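Local coordinates for cytochrome C-550 (Paracoccus versutus, PDB 2BH4), which probably carries electrons between redox partners as a soluble c-type cytochrome, here as a variant whose covalently bound heme has an engineered axial iron ligand, at residues Glu11-Cys15 with Val111-Leu115; Cys18-Pro24 with Lys34-Tyr40; Met69-Asp75 with Trp86-Lys90. The protein carries 1 engineered substitution. All blocks are in the same frame, centred on the assembly; numbering follows the deposited sequence. Where two conformers were deposited one is given.

Contact 1: residues Glu11-Cys15 with Val111-Leu115. With HEC (heme c), chain B.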
loop_
_atom_site.group_PDB
_atom_site.type_symbol
_atom_site.label_atom_id
_atom_site.label_comp_id
_atom_site.label_asym_id
_atom_site.label_seq_id
_atom_site.Cartn_x
_atom_site.Cartn_y
_atom_site.Cartn_z
ATOM N N GLU A 11 -10.536 8.925 -4.328
ATOM C CA GLU A 11 -10.604 7.473 -4.434
ATOM C C GLU A 11 -10.135 6.779 -3.169
ATOM O O GLU A 11 -10.585 5.689 -2.868
ATOM C CB GLU A 11 -9.825 6.974 -5.644
ATOM C CG GLU A 11 -10.574 7.176 -6.928
ATOM C CD GLU A 11 -11.856 6.363 -6.962
ATOM O OE1 GLU A 11 -11.769 5.120 -6.896
ATOM O OE2 GLU A 11 -12.948 6.970 -7.012
ATOM N N PHE A 12 -9.285 7.449 -2.397
ATOM C CA PHE A 12 -8.785 6.922 -1.146
ATOM C C PHE A 12 -9.907 6.749 -0.131
ATOM O O PHE A 12 -9.708 6.069 0.874
ATOM C CB PHE A 12 -7.640 7.792 -0.592
ATOM C CG PHE A 12 -6.856 7.132 0.497
ATOM C CD1 PHE A 12 -5.833 6.252 0.188
ATOM C CD2 PHE A 12 -7.171 7.355 1.825
ATOM C CE1 PHE A 12 -5.126 5.619 1.200
ATOM C CE2 PHE A 12 -6.490 6.710 2.841
ATOM C CZ PHE A 12 -5.472 5.842 2.537
ATOM N N ASN A 13 -11.078 7.343 -0.365
ATOM C CA ASN A 13 -12.218 7.041 0.502
ATOM C C ASN A 13 -12.563 5.535 0.520
ATOM O O ASN A 13 -13.130 5.045 1.490
ATOM C CB ASN A 13 -13.441 7.899 0.148
ATOM C CG ASN A 13 -13.233 9.385 0.451
ATOM O OD1 ASN A 13 -12.443 9.775 1.325
ATOM N ND2 ASN A 13 -13.942 10.227 -0.296
ATOM N N LYS A 14 -12.180 4.802 -0.516
ATOM C CA LYS A 14 -12.340 3.318 -0.555
ATOM C C LYS A 14 -11.288 2.564 0.245
ATOM O O LYS A 14 -11.376 1.324 0.361
ATOM C CB LYS A 14 -12.269 2.840 -1.988
ATOM C CG LYS A 14 -13.433 3.291 -2.830
ATOM C CD LYS A 14 -13.230 2.999 -4.287
ATOM C CE LYS A 14 -14.353 3.624 -5.107
ATOM N NZ LYS A 14 -14.254 5.097 -5.128
ATOM N N CYS A 15 -10.262 3.285 0.706
ATOM C CA CYS A 15 -9.163 2.716 1.487
ATOM C C CYS A 15 -9.205 3.074 2.966
ATOM O O CYS A 15 -8.675 2.325 3.801
ATOM C CB CYS A 15 -7.821 3.235 0.951
ATOM S SG CYS A 15 -7.647 3.238 -0.845
ATOM N N VAL A 111 -4.704 7.053 -7.212
ATOM C CA VAL A 111 -4.538 6.815 -5.785
ATOM C C VAL A 111 -3.043 6.703 -5.459
ATOM O O VAL A 111 -2.582 7.209 -4.450
ATOM C CB VAL A 111 -5.394 5.596 -5.278
ATOM C CG1 VAL A 111 -4.769 4.257 -5.659
ATOM C CG2 VAL A 111 -5.602 5.636 -3.767
ATOM N N VAL A 112 -2.275 6.063 -6.328
ATOM C CA VAL A 112 -0.839 5.944 -6.090
ATOM C C VAL A 112 -0.148 7.327 -6.134
ATOM O O VAL A 112 0.786 7.595 -5.375
ATOM C CB VAL A 112 -0.192 4.896 -7.003
ATOM C CG1 VAL A 112 1.329 4.910 -6.883
ATOM C CG2 VAL A 112 -0.751 3.489 -6.666
ATOM N N ALA A 113 -0.594 8.214 -7.021
ATOM C CA ALA A 113 -0.091 9.598 -7.044
ATOM C C ALA A 113 -0.377 10.328 -5.729
ATOM O O ALA A 113 0.438 11.126 -5.244
ATOM C CB ALA A 113 -0.704 10.363 -8.213
ATOM N N PHE A 114 -1.550 10.055 -5.155
ATOM C CA PHE A 114 -1.904 10.635 -3.862
ATOM C C PHE A 114 -0.951 10.075 -2.798
ATOM O O PHE A 114 -0.433 10.811 -1.952
ATOM C CB PHE A 114 -3.371 10.357 -3.536
ATOM C CG PHE A 114 -3.772 10.760 -2.153
ATOM C CD1 PHE A 114 -3.839 12.094 -1.793
ATOM C CD2 PHE A 114 -4.111 9.798 -1.213
ATOM C CE1 PHE A 114 -4.196 12.462 -0.506
ATOM C CE2 PHE A 114 -4.477 10.166 0.086
ATOM C CZ PHE A 114 -4.516 11.491 0.435
ATOM N N LEU A 115 -0.708 8.766 -2.825
ATOM C CA LEU A 115 0.237 8.170 -1.859
ATOM C C LEU A 115 1.643 8.750 -2.026
ATOM O O LEU A 115 2.347 8.989 -1.043
ATOM C CB LEU A 115 0.267 6.666 -2.012
ATOM C CG LEU A 115 -1.031 5.926 -1.672
ATOM C CD1 LEU A 115 -0.856 4.462 -2.021
ATOM C CD2 LEU A 115 -1.436 6.136 -0.254
HETATM FE FE HEC B . -4.704 -2.100 2.084
HETATM C CHA HEC B . -1.809 -3.601 3.035
HETATM C CHB HEC B . -2.945 -0.011 0.031
HETATM C CHC HEC B . -7.634 -0.841 0.824
HETATM C CHD HEC B . -6.455 -3.707 4.528
HETATM N NA HEC B . -2.759 -1.865 1.627
HETATM C C1A HEC B . -1.693 -2.594 2.108
HETATM C C2A HEC B . -0.462 -2.151 1.515
HETATM C C3A HEC B . -0.787 -1.156 0.674
HETATM C C4A HEC B . -2.228 -0.960 0.728
HETATM C CMA HEC B . 0.184 -0.363 -0.205
HETATM C CAA HEC B . 0.929 -2.697 1.857
HETATM C CBA HEC B . 1.457 -1.865 3.023
HETATM C CGA HEC B . 2.806 -2.266 3.574
HETATM O O1A HEC B . 3.183 -1.702 4.653
HETATM O O2A HEC B . 3.519 -3.113 2.970
HETATM N NB HEC B . -5.201 -0.686 0.691
HETATM C C1B HEC B . -4.309 0.119 0.018
HETATM C C2B HEC B . -5.066 1.046 -0.795
HETATM C C3B HEC B . -6.353 0.779 -0.616
HETATM C C4B HEC B . -6.479 -0.295 0.350
HETATM C CMB HEC B . -4.436 2.132 -1.681
HETATM C CAB HEC B . -7.548 1.469 -1.307
HETATM C CBB HEC B . -7.562 1.336 -2.667
HETATM N NC HEC B . -6.645 -2.226 2.568
HETATM C C1C HEC B . -7.717 -1.686 1.920
HETATM C C2C HEC B . -8.941 -2.055 2.595
HETATM C C3C HEC B . -8.644 -2.852 3.629
HETATM C C4C HEC B . -7.188 -2.946 3.633
HETATM C CMC HEC B . -10.336 -1.587 2.135
HETATM C CAC HEC B . -9.582 -3.519 4.673
HETATM C CBC HEC B . -10.683 -4.230 4.303
HETATM N ND HEC B . -4.229 -3.415 3.515
HETATM C C1D HEC B . -5.123 -3.988 4.409
HETATM C C2D HEC B . -4.450 -5.014 5.173
HETATM C C3D HEC B . -3.039 -4.988 4.712
HETATM C C4D HEC B . -2.959 -3.971 3.656
HETATM C CMD HEC B . -5.004 -5.936 6.263
HETATM C CAD HEC B . -1.952 -5.960 5.209
HETATM C CBD HEC B . -1.927 -7.047 4.117
HETATM C CGD HEC B . -1.259 -8.348 4.553
HETATM O O1D HEC B . -0.637 -8.364 5.638
HETATM O O2D HEC B . -1.320 -9.353 3.798
#
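F12 packs crosswise against helix 108-117, meeting V111, F114 and L115, three residues on one side of that helix. With CG anti to the backbone N (chi1 -165°), its ring swings off the turn after helix 5-11 and in between helix and heme attachment. Over one face stands the rim of F114, whose CE2 comes 3.9 Å from F12 CG; the two ring planes are inclined at 53°, an oblique pair rather than a stack. The other face carries C15 CB, from within the same turn. At the ring edge, near its plane, V111 CG2 lies 4.0 Å from F12 CD1 in the one of its two conformers described here. L115 CD2 approaches obliquely, 4.0 Å from F12 CE1. V111 CG2 also approaches C15 SG at 4.3 Å. That sulfur is bonded to heme CAB at 1.8 Å, the first thioether of the CXXCH motif. On the outer side of the turn, K14 NZ makes a salt bridge to E11 OE2. Across the two segments no hydrogen bond forms: the meeting of N-terminal and C-terminal helical regions, a hallmark of class I cytochromes c, rests here on apolar packing between side chains, with an aromatic ring wedged beside the cysteine that anchors the cofactor.

Contact 2: residues Cys18-Pro24 with Lys34-Tyr40. With HEC (heme c), chain B.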
loop_
_atom_site.group_PDB
_atom_site.type_symbol
_atom_site.label_atom_id
_atom_site.label_comp_id
_atom_site.label_asym_id
_atom_site.label_seq_id
_atom_site.Cartn_x
_atom_site.Cartn_y
_atom_site.Cartn_z
ATOM N N CYS A 18 -9.904 1.107 6.365
ATOM C CA CYS A 18 -8.852 0.284 6.908
ATOM C C CYS A 18 -7.516 0.965 7.175
ATOM O O CYS A 18 -6.774 0.533 8.058
ATOM C CB CYS A 18 -8.644 -0.884 5.964
ATOM S SG CYS A 18 -10.127 -1.905 5.827
ATOM N N HIS A 19 -7.217 1.995 6.389
ATOM C CA HIS A 19 -5.929 2.670 6.423
ATOM C C HIS A 19 -6.036 4.136 6.772
ATOM O O HIS A 19 -6.928 4.838 6.288
ATOM C CB HIS A 19 -5.286 2.632 5.030
ATOM C CG HIS A 19 -4.839 1.278 4.563
ATOM N ND1 HIS A 19 -3.643 0.702 4.941
ATOM C CD2 HIS A 19 -5.379 0.445 3.641
ATOM C CE1 HIS A 19 -3.476 -0.433 4.283
ATOM N NE2 HIS A 19 -4.517 -0.612 3.486
ATOM N N MET A 20 -5.066 4.625 7.536
ATOM C CA MET A 20 -4.884 6.071 7.669
ATOM C C MET A 20 -3.670 6.531 6.885
ATOM O O MET A 20 -2.869 5.724 6.426
ATOM C CB MET A 20 -4.721 6.476 9.127
ATOM C CG MET A 20 -3.410 6.071 9.734
ATOM S SD MET A 20 -3.299 6.433 11.487
ATOM C CE MET A 20 -4.479 5.277 12.144
ATOM N N VAL A 21 -3.576 7.845 6.728
ATOM C CA VAL A 21 -2.370 8.504 6.223
ATOM C C VAL A 21 -2.061 9.553 7.285
ATOM O O VAL A 21 -2.746 10.586 7.381
ATOM C CB VAL A 21 -2.579 9.141 4.840
ATOM C CG1 VAL A 21 -1.299 9.823 4.364
ATOM C CG2 VAL A 21 -3.024 8.078 3.832
ATOM N N GLN A 22 -1.081 9.239 8.118
ATOM C CA GLN A 22 -0.714 10.082 9.259
ATOM C C GLN A 22 0.792 10.316 9.280
ATOM O O GLN A 22 1.584 9.383 9.246
ATOM C CB GLN A 22 -1.169 9.413 10.559
ATOM C CG GLN A 22 -1.081 10.313 11.774
ATOM C CD GLN A 22 -1.421 9.565 13.050
ATOM O OE1 GLN A 22 -0.574 8.896 13.642
ATOM N NE2 GLN A 22 -2.673 9.668 13.471
ATOM N N ALA A 23 1.190 11.581 9.343
ATOM C CA ALA A 23 2.610 11.913 9.329
ATOM C C ALA A 23 3.336 11.503 10.621
ATOM O O ALA A 23 2.688 11.278 11.643
ATOM C CB ALA A 23 2.780 13.389 9.050
ATOM N N PRO A 24 4.674 11.345 10.567
ATOM C CA PRO A 24 5.422 10.929 11.769
ATOM C C PRO A 24 5.200 11.807 13.000
ATOM O O PRO A 24 5.381 11.320 14.124
ATOM C CB PRO A 24 6.880 10.971 11.301
ATOM C CG PRO A 24 6.786 10.703 9.831
ATOM C CD PRO A 24 5.569 11.468 9.400
ATOM N N LYS A 34 -7.269 1.258 11.350
ATOM C CA LYS A 34 -5.994 0.664 11.737
ATOM C C LYS A 34 -5.909 -0.817 11.378
ATOM O O LYS A 34 -4.914 -1.487 11.720
ATOM C CB LYS A 34 -5.736 0.875 13.232
ATOM C CG LYS A 34 -5.364 2.315 13.599
ATOM C CD LYS A 34 -5.072 2.460 15.083
ATOM C CE LYS A 34 -4.395 3.777 15.420
ATOM N NZ LYS A 34 -3.621 3.634 16.686
ATOM N N THR A 35 -6.908 -1.293 10.632
ATOM C CA THR A 35 -6.953 -2.649 10.129
ATOM C C THR A 35 -5.768 -2.912 9.174
ATOM O O THR A 35 -5.196 -3.996 9.141
ATOM C CB THR A 35 -8.314 -2.917 9.416
ATOM O OG1 THR A 35 -9.331 -2.933 10.424
ATOM C CG2 THR A 35 -8.280 -4.233 8.714
ATOM N N GLY A 36 -5.425 -1.920 8.358
ATOM C CA GLY A 36 -4.227 -1.991 7.534
ATOM C C GLY A 36 -3.239 -0.970 8.061
ATOM O O GLY A 36 -3.623 -0.078 8.816
ATOM N N PRO A 37 -1.971 -1.061 7.649
ATOM C CA PRO A 37 -0.976 -0.140 8.167
ATOM C C PRO A 37 -1.091 1.306 7.638
ATOM O O PRO A 37 -1.699 1.580 6.591
ATOM C CB PRO A 37 0.344 -0.774 7.716
ATOM C CG PRO A 37 0.009 -1.590 6.577
ATOM C CD PRO A 37 -1.373 -2.094 6.791
ATOM N N ASN A 38 -0.503 2.224 8.385
ATOM C CA ASN A 38 -0.405 3.619 7.968
ATOM C C ASN A 38 0.286 3.655 6.601
ATOM O O ASN A 38 1.327 3.005 6.396
ATOM C CB ASN A 38 0.436 4.368 9.007
ATOM C CG ASN A 38 0.453 5.884 8.827
ATOM O OD1 ASN A 38 -0.053 6.459 7.862
ATOM N ND2 ASN A 38 1.010 6.554 9.826
ATOM N N LEU A 39 -0.315 4.401 5.675
ATOM C CA LEU A 39 0.214 4.516 4.311
ATOM C C LEU A 39 0.979 5.803 4.055
ATOM O O LEU A 39 1.504 5.976 2.954
ATOM C CB LEU A 39 -0.895 4.300 3.263
ATOM C CG LEU A 39 -1.537 2.908 3.262
ATOM C CD1 LEU A 39 -2.638 2.796 2.236
ATOM C CD2 LEU A 39 -0.502 1.827 3.053
ATOM N N TYR A 40 1.079 6.690 5.045
ATOM C CA TYR A 40 1.991 7.808 4.899
ATOM C C TYR A 40 3.372 7.234 4.585
ATOM O O TYR A 40 3.854 6.352 5.276
ATOM C CB TYR A 40 2.117 8.655 6.165
ATOM C CG TYR A 40 3.212 9.698 6.034
ATOM C CD1 TYR A 40 4.545 9.391 6.300
ATOM C CD2 TYR A 40 2.913 10.973 5.572
ATOM C CE1 TYR A 40 5.552 10.345 6.119
ATOM C CE2 TYR A 40 3.889 11.927 5.412
ATOM C CZ TYR A 40 5.204 11.620 5.679
ATOM O OH TYR A 40 6.161 12.600 5.499
HETATM FE FE HEC B . -4.704 -2.100 2.084
HETATM C CHA HEC B . -1.809 -3.601 3.035
HETATM C CHB HEC B . -2.945 -0.011 0.031
HETATM C CHC HEC B . -7.634 -0.841 0.824
HETATM C CHD HEC B . -6.455 -3.707 4.528
HETATM N NA HEC B . -2.759 -1.865 1.627
HETATM C C1A HEC B . -1.693 -2.594 2.108
HETATM C C2A HEC B . -0.462 -2.151 1.515
HETATM C C3A HEC B . -0.787 -1.156 0.674
HETATM C C4A HEC B . -2.228 -0.960 0.728
HETATM C CMA HEC B . 0.184 -0.363 -0.205
HETATM C CAA HEC B . 0.929 -2.697 1.857
HETATM C CBA HEC B . 1.457 -1.865 3.023
HETATM C CGA HEC B . 2.806 -2.266 3.574
HETATM O O1A HEC B . 3.183 -1.702 4.653
HETATM O O2A HEC B . 3.519 -3.113 2.970
HETATM N NB HEC B . -5.201 -0.686 0.691
HETATM C C1B HEC B . -4.309 0.119 0.018
HETATM C C2B HEC B . -5.066 1.046 -0.795
HETATM C C3B HEC B . -6.353 0.779 -0.616
HETATM C C4B HEC B . -6.479 -0.295 0.350
HETATM C CMB HEC B . -4.436 2.132 -1.681
HETATM C CAB HEC B . -7.548 1.469 -1.307
HETATM C CBB HEC B . -7.562 1.336 -2.667
HETATM N NC HEC B . -6.645 -2.226 2.568
HETATM C C1C HEC B . -7.717 -1.686 1.920
HETATM C C2C HEC B . -8.941 -2.055 2.595
HETATM C C3C HEC B . -8.644 -2.852 3.629
HETATM C C4C HEC B . -7.188 -2.946 3.633
HETATM C CMC HEC B . -10.336 -1.587 2.135
HETATM C CAC HEC B . -9.582 -3.519 4.673
HETATM C CBC HEC B . -10.683 -4.230 4.303
HETATM N ND HEC B . -4.229 -3.415 3.515
HETATM C C1D HEC B . -5.123 -3.988 4.409
HETATM C C2D HEC B . -4.450 -5.014 5.173
HETATM C C3D HEC B . -3.039 -4.988 4.712
HETATM C C4D HEC B . -2.959 -3.971 3.656
HETATM C CMD HEC B . -5.004 -5.936 6.263
HETATM C CAD HEC B . -1.952 -5.960 5.209
HETATM C CBD HEC B . -1.927 -7.047 4.117
HETATM C CGD HEC B . -1.259 -8.348 4.553
HETATM O O1D HEC B . -0.637 -8.364 5.638
HETATM O O2D HEC B . -1.320 -9.353 3.798
HETATM O O HOH W 1 -3.747 2.541 9.358
#
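The H19 imidazole carries L39 CD1 on one face, 3.6 Å from the ring centroid and close to the ring normal. At its edge ND1 donates to P37 O (2.7 Å) in the ring plane and onto a lone pair of the carbonyl, while NE2 binds the heme iron at 2.1 Å; gripped from both nitrogens, the ring is fixed in rotation. Y40, given in one of two conformers, takes A23 CA and P24 CD over one face of its ring, a pair of CH-pi contacts with P24 CD 3.5 Å from Y40 CE1. The N38 amide is held still more fully: OD1 accepts Q22 N (3.0 Å) and Y40 N from opposite faces of its plane, the latter closing an Asx turn, and ND2 donates to Q22 O near the amide plane. CG anti to the backbone N (chi1 -171°) carries that amide across to Q22. C18 and H19 end the CXXCH heme-binding motif, and C18 SG is joined to heme CAC. A histidine turned by a proline carbonyl is the classic proximal arrangement of class I cytochromes c; the engineered K100 NZ is the other protein ligand of the iron. Backbone bonds continue the pairing, from G36 N to C18 O (2.8 Å) and from L39 N to M20 O (3.0 Å), and one water bridges M20 N and G36 O. Toward the surface, M20 CE presses tightly on K34 CG at 3.4 Å.

Contact 3: residues Met69-Asp75 with Trp86-Lys90. With HEC (heme c), chain B.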
loop_
_atom_site.group_PDB
_atom_site.type_symbol
_atom_site.label_atom_id
_atom_site.label_comp_id
_atom_site.label_asym_id
_atom_site.label_seq_id
_atom_site.Cartn_x
_atom_site.Cartn_y
_atom_site.Cartn_z
ATOM N N MET A 69 13.537 -5.204 -1.567
ATOM C CA MET A 69 12.309 -4.759 -2.213
ATOM C C MET A 69 11.604 -3.648 -1.438
ATOM O O MET A 69 11.394 -3.744 -0.229
ATOM C CB MET A 69 11.358 -5.918 -2.426
ATOM C CG MET A 69 10.220 -5.590 -3.374
ATOM S SD MET A 69 9.019 -6.891 -3.761
ATOM C CE MET A 69 9.982 -7.999 -4.778
ATOM N N VAL A 70 11.218 -2.609 -2.170
ATOM C CA VAL A 70 10.409 -1.509 -1.640
ATOM C C VAL A 70 9.180 -1.313 -2.524
ATOM O O VAL A 70 9.099 -1.868 -3.637
ATOM C CB VAL A 70 11.184 -0.174 -1.579
ATOM C CG1 VAL A 70 12.461 -0.317 -0.779
ATOM C CG2 VAL A 70 11.516 0.331 -2.957
ATOM N N TRP A 71 8.220 -0.531 -2.031
ATOM C CA TRP A 71 7.032 -0.207 -2.823
ATOM C C TRP A 71 7.334 0.820 -3.881
ATOM O O TRP A 71 7.356 2.009 -3.611
ATOM C CB TRP A 71 5.878 0.280 -1.959
ATOM C CG TRP A 71 5.181 -0.825 -1.255
ATOM C CD1 TRP A 71 5.167 -1.065 0.080
ATOM C CD2 TRP A 71 4.373 -1.847 -1.857
ATOM N NE1 TRP A 71 4.423 -2.190 0.347
ATOM C CE2 TRP A 71 3.929 -2.694 -0.826
ATOM C CE3 TRP A 71 4.026 -2.153 -3.173
ATOM C CZ2 TRP A 71 3.096 -3.780 -1.062
ATOM C CZ3 TRP A 71 3.216 -3.251 -3.408
ATOM C CH2 TRP A 71 2.777 -4.065 -2.364
ATOM N N SER A 72 7.517 0.358 -5.102
ATOM C CA SER A 72 7.630 1.264 -6.229
ATOM C C SER A 72 6.248 1.686 -6.689
ATOM O O SER A 72 5.240 1.036 -6.380
ATOM C CB SER A 72 8.336 0.566 -7.377
ATOM O OG SER A 72 7.524 -0.461 -7.922
ATOM N N GLU A 73 6.186 2.765 -7.455
ATOM C CA GLU A 73 4.917 3.185 -8.007
ATOM C C GLU A 73 4.288 2.087 -8.887
ATOM O O GLU A 73 3.083 1.818 -8.769
ATOM C CB GLU A 73 5.100 4.503 -8.772
ATOM C CG GLU A 73 5.223 5.696 -7.798
ATOM C CD GLU A 73 5.395 7.035 -8.508
ATOM O OE1 GLU A 73 4.956 7.143 -9.670
ATOM O OE2 GLU A 73 5.955 7.964 -7.893
ATOM N N ALA A 74 5.104 1.373 -9.666
ATOM C CA ALA A 74 4.586 0.316 -10.538
ATOM C C ALA A 74 3.993 -0.853 -9.727
ATOM O O ALA A 74 2.898 -1.353 -10.024
ATOM C CB ALA A 74 5.683 -0.171 -11.494
ATOM N N ASP A 75 4.705 -1.262 -8.688
ATOM C CA ASP A 75 4.223 -2.360 -7.848
ATOM C C ASP A 75 2.968 -1.937 -7.082
ATOM O O ASP A 75 2.040 -2.735 -6.934
ATOM C CB ASP A 75 5.324 -2.855 -6.900
ATOM C CG ASP A 75 6.198 -3.920 -7.541
ATOM O OD1 ASP A 75 5.671 -4.771 -8.304
ATOM O OD2 ASP A 75 7.402 -3.954 -7.242
ATOM N N TRP A 86 -0.770 -10.412 -7.074
ATOM C CA TRP A 86 0.531 -9.762 -6.898
ATOM C C TRP A 86 1.384 -10.569 -5.911
ATOM O O TRP A 86 2.552 -10.829 -6.167
ATOM C CB TRP A 86 0.374 -8.305 -6.442
ATOM C CG TRP A 86 1.642 -7.538 -6.396
ATOM C CD1 TRP A 86 2.198 -6.804 -7.406
ATOM C CD2 TRP A 86 2.538 -7.421 -5.280
ATOM N NE1 TRP A 86 3.365 -6.230 -6.992
ATOM C CE2 TRP A 86 3.605 -6.603 -5.692
ATOM C CE3 TRP A 86 2.544 -7.926 -3.975
ATOM C CZ2 TRP A 86 4.646 -6.262 -4.836
ATOM C CZ3 TRP A 86 3.584 -7.600 -3.148
ATOM C CH2 TRP A 86 4.623 -6.790 -3.572
ATOM N N LEU A 87 0.786 -10.976 -4.800
ATOM C CA LEU A 87 1.489 -11.791 -3.820
ATOM C C LEU A 87 1.906 -13.133 -4.404
ATOM O O LEU A 87 3.017 -13.579 -4.166
ATOM C CB LEU A 87 0.601 -12.048 -2.605
ATOM C CG LEU A 87 0.366 -10.870 -1.676
ATOM C CD1 LEU A 87 -0.580 -11.295 -0.570
ATOM C CD2 LEU A 87 1.666 -10.341 -1.081
ATOM N N VAL A 88 1.014 -13.772 -5.163
ATOM C CA VAL A 88 1.360 -15.037 -5.794
ATOM C C VAL A 88 2.550 -14.842 -6.747
ATOM O O VAL A 88 3.465 -15.643 -6.788
ATOM C CB VAL A 88 0.155 -15.650 -6.523
ATOM C CG1 VAL A 88 0.582 -16.883 -7.350
ATOM C CG2 VAL A 88 -0.928 -16.008 -5.549
ATOM N N GLU A 89 2.524 -13.768 -7.529
ATOM C CA GLU A 89 3.593 -13.471 -8.443
ATOM C C GLU A 89 4.933 -13.320 -7.737
ATOM O O GLU A 89 5.923 -13.909 -8.170
ATOM C CB GLU A 89 3.274 -12.208 -9.255
ATOM C CG GLU A 89 4.367 -11.757 -10.213
ATOM C CD GLU A 89 4.004 -10.482 -10.904
ATOM O OE1 GLU A 89 2.868 -10.406 -11.421
ATOM O OE2 GLU A 89 4.836 -9.548 -10.909
ATOM N N LYS A 90 4.956 -12.551 -6.649
ATOM C CA LYS A 90 6.200 -12.235 -5.979
ATOM C C LYS A 90 6.720 -13.374 -5.107
ATOM O O LYS A 90 7.918 -13.498 -4.942
ATOM C CB LYS A 90 6.063 -10.932 -5.173
ATOM C CG LYS A 90 5.648 -9.708 -6.004
ATOM C CD LYS A 90 6.580 -9.417 -7.159
ATOM C CE LYS A 90 6.110 -8.243 -7.946
ATOM N NZ LYS A 90 6.891 -8.001 -9.171
HETATM FE FE HEC B . -4.704 -2.100 2.084
HETATM C CHA HEC B . -1.809 -3.601 3.035
HETATM C CHB HEC B . -2.945 -0.011 0.031
HETATM C CHC HEC B . -7.634 -0.841 0.824
HETATM C CHD HEC B . -6.455 -3.707 4.528
HETATM N NA HEC B . -2.759 -1.865 1.627
HETATM C C1A HEC B . -1.693 -2.594 2.108
HETATM C C2A HEC B . -0.462 -2.151 1.515
HETATM C C3A HEC B . -0.787 -1.156 0.674
HETATM C C4A HEC B . -2.228 -0.960 0.728
HETATM C CMA HEC B . 0.184 -0.363 -0.205
HETATM C CAA HEC B . 0.929 -2.697 1.857
HETATM C CBA HEC B . 1.457 -1.865 3.023
HETATM C CGA HEC B . 2.806 -2.266 3.574
HETATM O O1A HEC B . 3.183 -1.702 4.653
HETATM O O2A HEC B . 3.519 -3.113 2.970
HETATM N NB HEC B . -5.201 -0.686 0.691
HETATM C C1B HEC B . -4.309 0.119 0.018
HETATM C C2B HEC B . -5.066 1.046 -0.795
HETATM C C3B HEC B . -6.353 0.779 -0.616
HETATM C C4B HEC B . -6.479 -0.295 0.350
HETATM C CMB HEC B . -4.436 2.132 -1.681
HETATM C CAB HEC B . -7.548 1.469 -1.307
HETATM C CBB HEC B . -7.562 1.336 -2.667
HETATM N NC HEC B . -6.645 -2.226 2.568
HETATM C C1C HEC B . -7.717 -1.686 1.920
HETATM C C2C HEC B . -8.941 -2.055 2.595
HETATM C C3C HEC B . -8.644 -2.852 3.629
HETATM C C4C HEC B . -7.188 -2.946 3.633
HETATM C CMC HEC B . -10.336 -1.587 2.135
HETATM C CAC HEC B . -9.582 -3.519 4.673
HETATM C CBC HEC B . -10.683 -4.230 4.303
HETATM N ND HEC B . -4.229 -3.415 3.515
HETATM C C1D HEC B . -5.123 -3.988 4.409
HETATM C C2D HEC B . -4.450 -5.014 5.173
HETATM C C3D HEC B . -3.039 -4.988 4.712
HETATM C C4D HEC B . -2.959 -3.971 3.656
HETATM C CMD HEC B . -5.004 -5.936 6.263
HETATM C CAD HEC B . -1.952 -5.960 5.209
HETATM C CBD HEC B . -1.927 -7.047 4.117
HETATM C CGD HEC B . -1.259 -8.348 4.553
HETATM O O1D HEC B . -0.637 -8.364 5.638
HETATM O O2D HEC B . -1.320 -9.353 3.798
HETATM O O HOH W 2 5.380 -6.351 -10.680
HETATM O O HOH W 3 8.943 -5.968 -8.422
#
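W71 and W86 form the aromatic centre of this contact, an offset stack of their six-membered rings with centroids 4.7 Å apart and planes at 26°. The overlap is at the rims: W71 CH2 sits over a face of W86, 3.5 Å from W86 CH2. On the opposite face K90, its CG anti to the carbonyl carbon (chi1 -58°), lays that atom over the ring's centre, so W86 is sandwiched between an indole and a lysine chain. M69 adds an oblique Met-aromatic contact through SD, though M69 is modelled in two conformers. Y79 of helix 73-81 meets W86 edge-to-face.

Among the hydrogen bonds, W86 NE1 donates to D75 OD1 at 3.0 Å, close to the indole plane but from above the carboxylate plane; the two planes stand 82° apart. D75 N in turn donates to S72 OG, the N-cap of helix 73-81. At its own far edge W71 donates from NE1 to heme propionate O2A (2.9 Å), as the corresponding tryptophan does in mitochondrial cytochrome c.

Charge pairing lies outermost. D75 OD1 and K90 NZ make a long salt bridge of 3.6 Å, a water joins D75 OD2 to K90 NZ, and K90 NZ also pairs with E89 OE2 (3.1 Å). An alanine in place of W86 is likely to leave D75 OD1 without its indole donor and W71 without its stacking partner, opening a gap beneath K90.

The buried W86 thus ties helix 83-91 to the start of helix 73-81 by both face and N-H, and its stack on W71 backs the residue that grips the propionate. The neighbouring lysine probably favours a charged D75.

All three contacts touch the heme, but from different quarters. Contact 1 is buried and purely apolar across its segments, joining the turn after helix 5-11 to helix 108-117. Contact 2, partly buried, has hardly any regular structure and depends on backbone and amide hydrogen bonds around the iron ligand. These two meet directly: F12 CZ packs on V21 CG2 at 3.6 Å, and L115 CD2 on L39 CB. Contact 3, also partly buried, lies across the chain's centre, its middle about 19 Å from that of contact 2, and mixes aromatic stacking with outer charges; it reaches contact 1 through V112 CG1 against E73 O. Contacts 1 and 2 hold the cofactor covalently, whereas contact 3 hydrogen-bonds a propionate.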